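Local coordinates for protein peptidyl-prolyl cis-trans isomerase FKBP13, chloroplastic (Arabidopsis thaliana, PDB 1U79) that catalyses cis-trans isomerisation of peptide bonds before proline, supplying the major such activity of the chloroplast thylakoid lumen and regulating accumulation of the Rieske protein, at residues F59-G64 with G69-I74; C5-S8 with L14-C17; K45-S50 with S117-D122. One frame throughout, in Å; residues are numbered along the deposited sequence.

Contact 1: F59-G64 with G69-I74; sequences FRIGVG and GWDQGI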
ATOM      1  N   PHE A  59      -9.224   3.670   7.526  1.00 19.90           N
ATOM      2  CA  PHE A  59      -9.760   4.229   6.280  1.00 18.71           C
ATOM      3  C   PHE A  59     -10.653   3.220   5.567  1.00 19.44           C
ATOM      4  O   PHE A  59     -10.615   2.031   5.894  1.00 18.27           O
ATOM      5  CB  PHE A  59      -8.599   4.598   5.345  1.00 18.53           C
ATOM      6  CG  PHE A  59      -7.786   3.404   4.879  1.00 18.70           C
ATOM      7  CD1 PHE A  59      -7.864   2.964   3.563  1.00 18.78           C
ATOM      8  CD2 PHE A  59      -6.954   2.720   5.762  1.00 19.20           C
ATOM      9  CE1 PHE A  59      -7.121   1.855   3.129  1.00 18.58           C
ATOM     10  CE2 PHE A  59      -6.211   1.613   5.346  1.00 17.22           C
ATOM     11  CZ  PHE A  59      -6.295   1.180   4.023  1.00 18.28           C
ATOM     12  N   ARG A  60     -11.476   3.671   4.617  1.00 18.53           N
ATOM     13  CA  ARG A  60     -12.276   2.685   3.889  1.00 20.69           C
ATOM     14  C   ARG A  60     -11.515   2.277   2.656  1.00 19.97           C
ATOM     15  O   ARG A  60     -10.893   3.092   1.981  1.00 20.41           O
ATOM     16  CB  ARG A  60     -13.676   3.135   3.443  1.00 21.58           C
ATOM     17  CG  ARG A  60     -14.101   4.544   3.605  1.00 25.36           C
ATOM     18  CD  ARG A  60     -15.590   4.448   3.918  1.00 30.38           C
ATOM     19  NE  ARG A  60     -15.674   3.704   5.164  1.00 35.46           N
ATOM     20  CZ  ARG A  60     -16.610   2.821   5.478  1.00 37.98           C
ATOM     21  NH1 ARG A  60     -17.593   2.542   4.640  1.00 41.50           N
ATOM     22  NH2 ARG A  60     -16.529   2.192   6.635  1.00 37.18           N
ATOM     23  N   ILE A  61     -11.588   0.995   2.357  1.00 20.17           N
ATOM     24  CA  ILE A  61     -10.872   0.441   1.234  1.00 17.96           C
ATOM     25  C   ILE A  61     -11.729   0.385  -0.022  1.00 18.79           C
ATOM     26  O   ILE A  61     -12.943   0.173   0.039  1.00 18.47           O
ATOM     27  CB  ILE A  61     -10.372  -0.971   1.605  1.00 19.61           C
ATOM     28  CG1 ILE A  61      -9.508  -1.540   0.479  1.00 20.07           C
ATOM     29  CG2 ILE A  61     -11.567  -1.888   1.930  1.00 17.82           C
ATOM     30  CD1 ILE A  61      -8.139  -0.894   0.393  1.00 20.09           C
ATOM     31  N   GLY A  62     -11.081   0.603  -1.163  1.00 17.21           N
ATOM     32  CA  GLY A  62     -11.753   0.529  -2.442  1.00 19.82           C
ATOM     33  C   GLY A  62     -12.593   1.702  -2.909  1.00 21.23           C
ATOM     34  O   GLY A  62     -13.341   1.558  -3.873  1.00 21.62           O
ATOM     35  N   VAL A  63     -12.468   2.861  -2.269  1.00 22.67           N
ATOM     36  CA  VAL A  63     -13.270   4.010  -2.679  1.00 22.33           C
ATOM     37  C   VAL A  63     -12.456   5.269  -2.955  1.00 23.19           C
ATOM     38  O   VAL A  63     -12.992   6.378  -2.946  1.00 23.74           O
ATOM     39  CB  VAL A  63     -14.349   4.327  -1.630  1.00 23.67           C
ATOM     40  CG1 VAL A  63     -15.191   3.089  -1.376  1.00 22.03           C
ATOM     41  CG2 VAL A  63     -13.712   4.809  -0.342  1.00 24.47           C
ATOM     42  N   GLY A  64     -11.161   5.084  -3.207  1.00 22.37           N
ATOM     43  CA  GLY A  64     -10.285   6.203  -3.505  1.00 21.88           C
ATOM     44  C   GLY A  64      -9.903   7.090  -2.334  1.00 21.33           C
ATOM     45  O   GLY A  64      -9.692   8.287  -2.502  1.00 22.00           O
ATOM     46  N   GLY A  69      -2.766   2.175  -5.759  1.00 15.31           N
ATOM     47  CA  GLY A  69      -1.974   0.997  -5.440  1.00 13.46           C
ATOM     48  C   GLY A  69      -2.401   0.324  -4.145  1.00 16.27           C
ATOM     49  O   GLY A  69      -2.250  -0.894  -3.994  1.00 13.51           O
ATOM     50  N   TRP A  70      -2.924   1.107  -3.199  1.00 14.10           N
ATOM     51  CA  TRP A  70      -3.371   0.544  -1.930  1.00 13.15           C
ATOM     52  C   TRP A  70      -4.739  -0.105  -2.132  1.00 14.09           C
ATOM     53  O   TRP A  70      -4.987  -1.211  -1.656  1.00 15.94           O
ATOM     54  CB  TRP A  70      -3.442   1.626  -0.845  1.00 11.63           C
ATOM     55  CG  TRP A  70      -2.201   1.719   0.027  1.00 10.76           C
ATOM     56  CD1 TRP A  70      -0.896   1.767  -0.387  1.00 12.41           C
ATOM     57  CD2 TRP A  70      -2.172   1.795   1.455  1.00 12.60           C
ATOM     58  NE1 TRP A  70      -0.056   1.868   0.701  1.00 14.19           N
ATOM     59  CE2 TRP A  70      -0.815   1.889   1.845  1.00 14.69           C
ATOM     60  CE3 TRP A  70      -3.164   1.792   2.447  1.00 15.28           C
ATOM     61  CZ2 TRP A  70      -0.426   1.978   3.188  1.00 15.88           C
ATOM     62  CZ3 TRP A  70      -2.782   1.880   3.778  1.00 18.14           C
ATOM     63  CH2 TRP A  70      -1.417   1.973   4.138  1.00 16.85           C
ATOM     64  N   ASP A  71      -5.625   0.572  -2.853  1.00 15.70           N
ATOM     65  CA  ASP A  71      -6.946   0.007  -3.107  1.00 14.96           C
ATOM     66  C   ASP A  71      -6.817  -1.315  -3.853  1.00 16.93           C
ATOM     67  O   ASP A  71      -7.346  -2.344  -3.408  1.00 15.54           O
ATOM     68  CB  ASP A  71      -7.819   0.980  -3.904  1.00 14.69           C
ATOM     69  CG  ASP A  71      -8.543   1.988  -3.009  1.00 16.70           C
ATOM     70  OD1 ASP A  71      -8.625   1.758  -1.793  1.00 18.55           O
ATOM     71  OD2 ASP A  71      -9.046   3.005  -3.523  1.00 16.67           O
ATOM     72  N   GLN A  72      -6.090  -1.295  -4.967  1.00 15.36           N
ATOM     73  CA  GLN A  72      -5.894  -2.495  -5.766  1.00 16.96           C
ATOM     74  C   GLN A  72      -5.007  -3.505  -5.043  1.00 17.24           C
ATOM     75  O   GLN A  72      -5.256  -4.707  -5.100  1.00 16.13           O
ATOM     76  CB  GLN A  72      -5.265  -2.151  -7.124  1.00 18.98           C
ATOM     77  CG  GLN A  72      -6.020  -1.090  -7.915  1.00 22.62           C
ATOM     78  CD  GLN A  72      -5.402  -0.829  -9.285  1.00 24.78           C
ATOM     79  OE1 GLN A  72      -4.299  -1.284  -9.581  1.00 26.71           O
ATOM     80  NE2 GLN A  72      -6.114  -0.085 -10.120  1.00 27.94           N
ATOM     81  N   GLY A  73      -3.987  -3.003  -4.352  1.00 15.10           N
ATOM     82  CA  GLY A  73      -3.056  -3.866  -3.648  1.00 15.61           C
ATOM     83  C   GLY A  73      -3.605  -4.588  -2.436  1.00 16.16           C
ATOM     84  O   GLY A  73      -3.065  -5.617  -2.038  1.00 16.32           O
ATOM     85  N   ILE A  74      -4.673  -4.055  -1.842  1.00 14.30           N
ATOM     86  CA  ILE A  74      -5.274  -4.668  -0.666  1.00 15.60           C
ATOM     87  C   ILE A  74      -6.582  -5.384  -1.009  1.00 14.99           C
ATOM     88  O   ILE A  74      -6.864  -6.469  -0.510  1.00 13.26           O
ATOM     89  CB  ILE A  74      -5.561  -3.598   0.409  1.00 16.24           C
ATOM     90  CG1 ILE A  74      -4.243  -2.974   0.867  1.00 15.84           C
ATOM     91  CG2 ILE A  74      -6.308  -4.210   1.588  1.00 16.56           C
ATOM     92  CD1 ILE A  74      -4.430  -1.711   1.708  1.00 17.02           C
TER
HETATM   93  O   HOH W   1     -10.045   3.760  -0.512  1.00 20.64           O
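Asp-71 reaches from the helix 68-75 into the turn that follows Phe-59 and Arg-60, and its carboxylate grips the backbone there. From CB, a chi1 of -86° puts CG beside Asp-71's own backbone N and anti to its carbonyl carbon, swinging it over Gly-62, whose N is 3.4 Å from CG. Asp-71 OD1 accepts from Gly-62 N at 2.8 Å, from above the carboxylate plane, and from a water that also donates to Arg-60 O and accepts from Val-63 N. Asp-71 OD2 offers its syn lone pair to Gly-64 N at 3.0 Å. Two acceptors on a short acid let one residue take two N-H groups of the turn. Both glycines have positive phi, letting the turn curl round the acid. This loop leads into the short helix that lies against the curved antiparallel sheet of the FKBP fold. Ile-61 CG1, anti to its backbone N (chi1 -175°), carries CD1 alongside Asp-71 OD1 (3.5 Å) and onto Ile-74 CB (3.7 Å); a branched aliphatic chain suits this buried place. Deeper in, Phe-59 CZ meets the edge of Trp-70 at CE3 (3.6 Å), the planes inclined at 55°. Trp-70 also meets Tyr-37 and Phe-121 edge-to-face.

Contact 2: C5-S8 with L14-C17; sequences CEFS and LAFC
Ser-8 and Phe-16 face each other as an antiparallel hydrogen-bonded pair, the main polar tie between the N-terminal residues and the strand 15-18. Ser-8 N donates to Phe-16 O at 2.8 Å with an N-H...O angle of 162°, and Phe-16 N returns a bond of 3.0 Å to Ser-8 O. A water donates to Glu-6 O and, weakly, to Phe-16 O. Beyond the paired backbones, Cys-5 SG and Cys-17 SG are joined in a disulfide whose chi3 of -96° is near the relaxed value. Cysteine suits both places because a covalent link can hold a chain end that has little regular structure. Cys-5 SG sits 3.8 Å above one face of the Phe-7 ring, toward its rim, while Cys-17 SG approaches the ring obliquely. Phe-7 CB also packs on Ala-15 CB at 3.8 Å, where a small methyl lets the chains come close. On the face shared by Ser-8 and Phe-16, a chi1 of 79° sets Phe-16 CG between its backbone N and carbonyl carbon, and Phe-16 CE1 lies 3.5 Å from Ser-8 CB. With only an alanine at this place, Ser-8 CB, Arg-89 and Pro-81 would probably lose the ring that packs on them. The whole is a short antiparallel strand pair clasped by a disulfide, added at the edge of the FKBP sheet and consistent with the redox regulation proposed for this protein.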
ATOM      1  N   CYS A   5      11.648 -11.763  -0.602  1.00 45.44           N
ATOM      2  CA  CYS A   5      10.257 -11.726  -1.134  1.00 44.87           C
ATOM      3  C   CYS A   5      10.242 -11.594  -2.651  1.00 43.56           C
ATOM      4  O   CYS A   5      10.535 -10.529  -3.202  1.00 44.52           O
ATOM      5  CB  CYS A   5       9.482 -10.573  -0.478  1.00 43.99           C
ATOM      6  SG  CYS A   5       8.491  -9.484  -1.555  1.00 45.01           S
ATOM      7  N   GLU A   6       9.925 -12.698  -3.319  1.00 41.31           N
ATOM      8  CA  GLU A   6       9.845 -12.712  -4.771  1.00 37.75           C
ATOM      9  C   GLU A   6       8.493 -12.130  -5.140  1.00 32.94           C
ATOM     10  O   GLU A   6       7.450 -12.701  -4.816  1.00 31.05           O
ATOM     11  CB  GLU A   6       9.957 -14.140  -5.313  1.00 41.93           C
ATOM     12  CG  GLU A   6       9.498 -14.290  -6.769  1.00 46.42           C
ATOM     13  CD  GLU A   6      10.438 -13.632  -7.766  1.00 49.28           C
ATOM     14  OE1 GLU A   6      10.733 -12.431  -7.609  1.00 50.01           O
ATOM     15  OE2 GLU A   6      10.878 -14.318  -8.714  1.00 50.95           O
ATOM     16  N   PHE A   7       8.511 -10.989  -5.812  1.00 26.44           N
ATOM     17  CA  PHE A   7       7.274 -10.344  -6.211  1.00 22.64           C
ATOM     18  C   PHE A   7       6.553 -11.062  -7.338  1.00 21.51           C
ATOM     19  O   PHE A   7       7.172 -11.701  -8.198  1.00 20.02           O
ATOM     20  CB  PHE A   7       7.531  -8.909  -6.677  1.00 21.39           C
ATOM     21  CG  PHE A   7       7.860  -7.951  -5.573  1.00 21.39           C
ATOM     22  CD1 PHE A   7       9.136  -7.404  -5.471  1.00 21.13           C
ATOM     23  CD2 PHE A   7       6.887  -7.563  -4.656  1.00 21.09           C
ATOM     24  CE1 PHE A   7       9.441  -6.472  -4.464  1.00 21.95           C
ATOM     25  CE2 PHE A   7       7.181  -6.640  -3.653  1.00 21.41           C
ATOM     26  CZ  PHE A   7       8.468  -6.095  -3.563  1.00 22.01           C
ATOM     27  N   SER A   8       5.232 -10.962  -7.304  1.00 17.71           N
ATOM     28  CA  SER A   8       4.378 -11.490  -8.354  1.00 17.16           C
ATOM     29  C   SER A   8       4.000 -10.155  -8.981  1.00 15.61           C
ATOM     30  O   SER A   8       3.505  -9.274  -8.285  1.00 14.86           O
ATOM     31  CB  SER A   8       3.133 -12.167  -7.776  1.00 16.14           C
ATOM     32  OG  SER A   8       2.182 -12.411  -8.798  1.00 19.32           O
ATOM     33  N   LEU A  14       1.755  -3.271 -10.668  1.00 14.48           N
ATOM     34  CA  LEU A  14       1.607  -3.369  -9.221  1.00 14.37           C
ATOM     35  C   LEU A  14       2.031  -4.786  -8.859  1.00 15.01           C
ATOM     36  O   LEU A  14       1.457  -5.758  -9.365  1.00 17.22           O
ATOM     37  CB  LEU A  14       0.144  -3.140  -8.817  1.00 14.18           C
ATOM     38  CG  LEU A  14      -0.197  -3.096  -7.327  1.00 15.70           C
ATOM     39  CD1 LEU A  14       0.561  -1.957  -6.638  1.00 18.01           C
ATOM     40  CD2 LEU A  14      -1.702  -2.904  -7.165  1.00 16.87           C
ATOM     41  N   ALA A  15       3.026  -4.917  -7.988  1.00 14.60           N
ATOM     42  CA  ALA A  15       3.502  -6.240  -7.603  1.00 16.53           C
ATOM     43  C   ALA A  15       3.355  -6.470  -6.108  1.00 15.72           C
ATOM     44  O   ALA A  15       3.323  -5.521  -5.321  1.00 16.36           O
ATOM     45  CB  ALA A  15       4.946  -6.417  -8.016  1.00 14.98           C
ATOM     46  N   PHE A  16       3.270  -7.732  -5.717  1.00 15.83           N
ATOM     47  CA  PHE A  16       3.100  -8.055  -4.314  1.00 15.91           C
ATOM     48  C   PHE A  16       3.722  -9.395  -3.961  1.00 16.29           C
ATOM     49  O   PHE A  16       4.069 -10.190  -4.832  1.00 15.75           O
ATOM     50  CB  PHE A  16       1.613  -8.149  -3.982  1.00 15.30           C
ATOM     51  CG  PHE A  16       0.989  -9.460  -4.417  1.00 15.01           C
ATOM     52  CD1 PHE A  16       0.736  -9.714  -5.759  1.00 15.05           C
ATOM     53  CD2 PHE A  16       0.734 -10.466  -3.487  1.00 15.71           C
ATOM     54  CE1 PHE A  16       0.237 -10.960  -6.174  1.00 14.17           C
ATOM     55  CE2 PHE A  16       0.235 -11.715  -3.895  1.00 15.30           C
ATOM     56  CZ  PHE A  16      -0.010 -11.955  -5.243  1.00 13.96           C
ATOM     57  N   CYS A  17       3.846  -9.622  -2.661  1.00 17.60           N
ATOM     58  CA  CYS A  17       4.316 -10.886  -2.115  1.00 20.43           C
ATOM     59  C   CYS A  17       3.657 -10.951  -0.748  1.00 18.62           C
ATOM     60  O   CYS A  17       3.715  -9.987   0.016  1.00 17.50           O
ATOM     61  CB  CYS A  17       5.845 -10.938  -1.976  1.00 26.97           C
ATOM     62  SG  CYS A  17       6.576  -9.679  -0.885  1.00 38.23           S
TER
HETATM   63  O   HOH W   2       4.412 -13.519  -5.236  1.00 37.77           O

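Contact 3: K45-S50 with S117-D122; sequences KVFDSS and SVLLFD
OD1 of Asp-48, which follows Phe-47 in the chain, is gripped twice: by a salt bridge from Arg-53 NE and by a weak bond from Ser-49 N at 2.7 Å. Its other oxygen, OD2, bonds to Tyr-37 OH. Phe-47 and Asp-48 both face Gly-39 in a classic beta bulge, which brings the side chains of two successive residues to roughly the same side of the sheet. Phe-47 takes chi1 of 61°, its CG lodged between backbone N and carbonyl carbon, and this aims the ring across to the strand 119-128. There Phe-47 CZ comes within 3.4 Å of Phe-121 CZ in an offset edge-to-face pair, planes at 86° and centroids 5.4 Å apart. Flat rings suit this geometry: the slightly positive C-H edge of Phe-47 is turned toward the face of Phe-121, displaced toward its CZ rim. Leu-119 CD2 lies 3.8 Å from Phe-47 CE2, a branched aliphatic end suited to a buried aromatic neighbour. All the atoms that meet are side-chain carbons, making the contact apolar, with an anchored carboxylate in the next residue, consistent with the hydrophobic proline pocket of FKBP relatives, which the equivalent phenylalanines and aspartate line.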
ATOM      1  N   LYS A  45      14.839   4.466   2.106  1.00 23.54           N
ATOM      2  CA  LYS A  45      14.396   5.602   2.905  1.00 23.15           C
ATOM      3  C   LYS A  45      12.924   5.468   3.283  1.00 21.60           C
ATOM      4  O   LYS A  45      12.066   5.314   2.416  1.00 18.66           O
ATOM      5  CB  LYS A  45      14.616   6.902   2.119  1.00 26.59           C
ATOM      6  CG  LYS A  45      14.499   8.189   2.933  1.00 32.10           C
ATOM      7  CD  LYS A  45      13.058   8.555   3.253  1.00 36.31           C
ATOM      8  CE  LYS A  45      12.991   9.817   4.099  1.00 38.84           C
ATOM      9  NZ  LYS A  45      13.703  10.948   3.441  1.00 42.45           N
ATOM     10  N   VAL A  46      12.637   5.521   4.582  1.00 19.60           N
ATOM     11  CA  VAL A  46      11.260   5.431   5.056  1.00 18.31           C
ATOM     12  C   VAL A  46      10.637   6.815   4.954  1.00 17.62           C
ATOM     13  O   VAL A  46      11.097   7.753   5.619  1.00 20.77           O
ATOM     14  CB  VAL A  46      11.185   4.969   6.533  1.00 17.71           C
ATOM     15  CG1 VAL A  46       9.733   4.995   7.016  1.00 17.54           C
ATOM     16  CG2 VAL A  46      11.750   3.565   6.678  1.00 19.18           C
ATOM     17  N   PHE A  47       9.597   6.951   4.132  1.00 16.36           N
ATOM     18  CA  PHE A  47       8.933   8.241   3.969  1.00 15.54           C
ATOM     19  C   PHE A  47       7.691   8.394   4.827  1.00 17.12           C
ATOM     20  O   PHE A  47       7.138   9.487   4.918  1.00 17.21           O
ATOM     21  CB  PHE A  47       8.570   8.504   2.493  1.00 15.22           C
ATOM     22  CG  PHE A  47       7.612   7.491   1.888  1.00 14.32           C
ATOM     23  CD1 PHE A  47       6.251   7.516   2.194  1.00 16.72           C
ATOM     24  CD2 PHE A  47       8.080   6.520   1.004  1.00 13.34           C
ATOM     25  CE1 PHE A  47       5.365   6.583   1.629  1.00 14.60           C
ATOM     26  CE2 PHE A  47       7.204   5.579   0.435  1.00 12.69           C
ATOM     27  CZ  PHE A  47       5.847   5.613   0.750  1.00 13.15           C
ATOM     28  N   ASP A  48       7.247   7.305   5.451  1.00 16.49           N
ATOM     29  CA  ASP A  48       6.057   7.355   6.286  1.00 17.30           C
ATOM     30  C   ASP A  48       5.744   5.983   6.862  1.00 17.54           C
ATOM     31  O   ASP A  48       6.068   4.957   6.261  1.00 17.76           O
ATOM     32  CB  ASP A  48       4.862   7.849   5.462  1.00 19.24           C
ATOM     33  CG  ASP A  48       3.584   7.984   6.287  1.00 23.12           C
ATOM     34  OD1 ASP A  48       3.670   8.248   7.506  1.00 24.41           O
ATOM     35  OD2 ASP A  48       2.486   7.848   5.708  1.00 24.31           O
ATOM     36  N   SER A  49       5.129   5.979   8.039  1.00 18.17           N
ATOM     37  CA  SER A  49       4.739   4.742   8.692  1.00 17.62           C
ATOM     38  C   SER A  49       3.700   5.032   9.759  1.00 18.47           C
ATOM     39  O   SER A  49       3.683   6.114  10.359  1.00 19.15           O
ATOM     40  CB  SER A  49       5.954   4.041   9.312  1.00 18.41           C
ATOM     41  OG  SER A  49       6.327   4.610  10.551  1.00 17.76           O
ATOM     42  N   SER A  50       2.814   4.068   9.978  1.00 17.55           N
ATOM     43  CA  SER A  50       1.774   4.200  10.992  1.00 16.15           C
ATOM     44  C   SER A  50       2.446   4.279  12.354  1.00 16.81           C
ATOM     45  O   SER A  50       1.995   5.004  13.246  1.00 15.81           O
ATOM     46  CB  SER A  50       0.856   2.982  10.952  1.00 15.82           C
ATOM     47  OG  SER A  50       1.627   1.785  10.999  1.00 13.99           O
ATOM     48  N   SER A 117       8.195   8.159  -8.362  1.00 11.91           N
ATOM     49  CA  SER A 117       8.701   7.205  -7.394  1.00 13.91           C
ATOM     50  C   SER A 117       7.931   5.892  -7.312  1.00 12.41           C
ATOM     51  O   SER A 117       6.710   5.878  -7.198  1.00 13.62           O
ATOM     52  CB  SER A 117       8.708   7.823  -5.988  1.00 16.08           C
ATOM     53  OG  SER A 117       9.671   8.858  -5.865  1.00 14.58           O
ATOM     54  N   VAL A 118       8.661   4.787  -7.371  1.00 12.36           N
ATOM     55  CA  VAL A 118       8.060   3.476  -7.176  1.00 11.67           C
ATOM     56  C   VAL A 118       8.037   3.414  -5.650  1.00 12.84           C
ATOM     57  O   VAL A 118       9.023   3.767  -4.999  1.00 11.82           O
ATOM     58  CB  VAL A 118       8.965   2.344  -7.689  1.00 13.61           C
ATOM     59  CG1 VAL A 118       8.422   0.997  -7.209  1.00 13.46           C
ATOM     60  CG2 VAL A 118       9.041   2.389  -9.209  1.00 12.06           C
ATOM     61  N   LEU A 119       6.921   2.999  -5.068  1.00 11.82           N
ATOM     62  CA  LEU A 119       6.844   2.943  -3.616  1.00 12.01           C
ATOM     63  C   LEU A 119       6.789   1.518  -3.091  1.00 13.08           C
ATOM     64  O   LEU A 119       6.176   0.642  -3.693  1.00 13.72           O
ATOM     65  CB  LEU A 119       5.602   3.693  -3.136  1.00 12.68           C
ATOM     66  CG  LEU A 119       5.417   5.114  -3.666  1.00 14.17           C
ATOM     67  CD1 LEU A 119       4.173   5.727  -3.025  1.00 11.18           C
ATOM     68  CD2 LEU A 119       6.657   5.956  -3.344  1.00 13.73           C
ATOM     69  N   LEU A 120       7.433   1.279  -1.963  1.00 13.02           N
ATOM     70  CA  LEU A 120       7.389  -0.042  -1.362  1.00 11.70           C
ATOM     71  C   LEU A 120       6.667   0.096  -0.036  1.00 13.63           C
ATOM     72  O   LEU A 120       6.988   0.987   0.753  1.00 13.96           O
ATOM     73  CB  LEU A 120       8.802  -0.584  -1.118  1.00 14.77           C
ATOM     74  CG  LEU A 120       9.602  -1.098  -2.321  1.00 15.36           C
ATOM     75  CD1 LEU A 120      11.013  -1.472  -1.865  1.00 17.52           C
ATOM     76  CD2 LEU A 120       8.918  -2.306  -2.938  1.00 16.70           C
ATOM     77  N   PHE A 121       5.668  -0.745   0.198  1.00 12.73           N
ATOM     78  CA  PHE A 121       4.970  -0.716   1.477  1.00 13.12           C
ATOM     79  C   PHE A 121       4.932  -2.107   2.076  1.00 15.80           C
ATOM     80  O   PHE A 121       4.840  -3.108   1.354  1.00 15.85           O
ATOM     81  CB  PHE A 121       3.513  -0.257   1.348  1.00 10.88           C
ATOM     82  CG  PHE A 121       3.335   1.217   1.093  1.00 11.81           C
ATOM     83  CD1 PHE A 121       3.281   1.713  -0.208  1.00 10.99           C
ATOM     84  CD2 PHE A 121       3.163   2.101   2.158  1.00 10.58           C
ATOM     85  CE1 PHE A 121       3.051   3.067  -0.451  1.00 12.20           C
ATOM     86  CE2 PHE A 121       2.935   3.459   1.927  1.00 13.10           C
ATOM     87  CZ  PHE A 121       2.878   3.942   0.621  1.00 11.61           C
ATOM     88  N   ASP A 122       5.038  -2.159   3.396  1.00 16.27           N
ATOM     89  CA  ASP A 122       4.896  -3.405   4.126  1.00 18.38           C
ATOM     90  C   ASP A 122       3.552  -3.108   4.766  1.00 17.04           C
ATOM     91  O   ASP A 122       3.428  -2.164   5.548  1.00 17.62           O
ATOM     92  CB  ASP A 122       5.986  -3.564   5.182  1.00 25.03           C
ATOM     93  CG  ASP A 122       7.002  -4.625   4.805  1.00 32.76           C
ATOM     94  OD1 ASP A 122       7.168  -4.886   3.593  1.00 35.97           O
ATOM     95  OD2 ASP A 122       7.644  -5.194   5.715  1.00 36.14           O
TER

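All three contacts reach one curved sheet; the helix belongs to contact 1. Contact 1 is nested inside the chain loop closed by contact 3, their centres about 16 Å apart and on opposite sides of the chain's centre, yet Trp-70 NE1 touches Phe-121 CD1 at 3.5 Å. In FKBP relatives this tryptophan forms the floor of the proline pocket and the contact 3 aromatics its walls, so the two contacts probably meet at the active site. Contact 2 is centred about 17 Å from contact 1 and about 15 Å from contact 3. It touches contact 1 through Leu-14 CD2, 3.6 Å from Gly-73 N, and contact 3 through Phe-7 CZ, 3.9 Å from Leu-120 CD2.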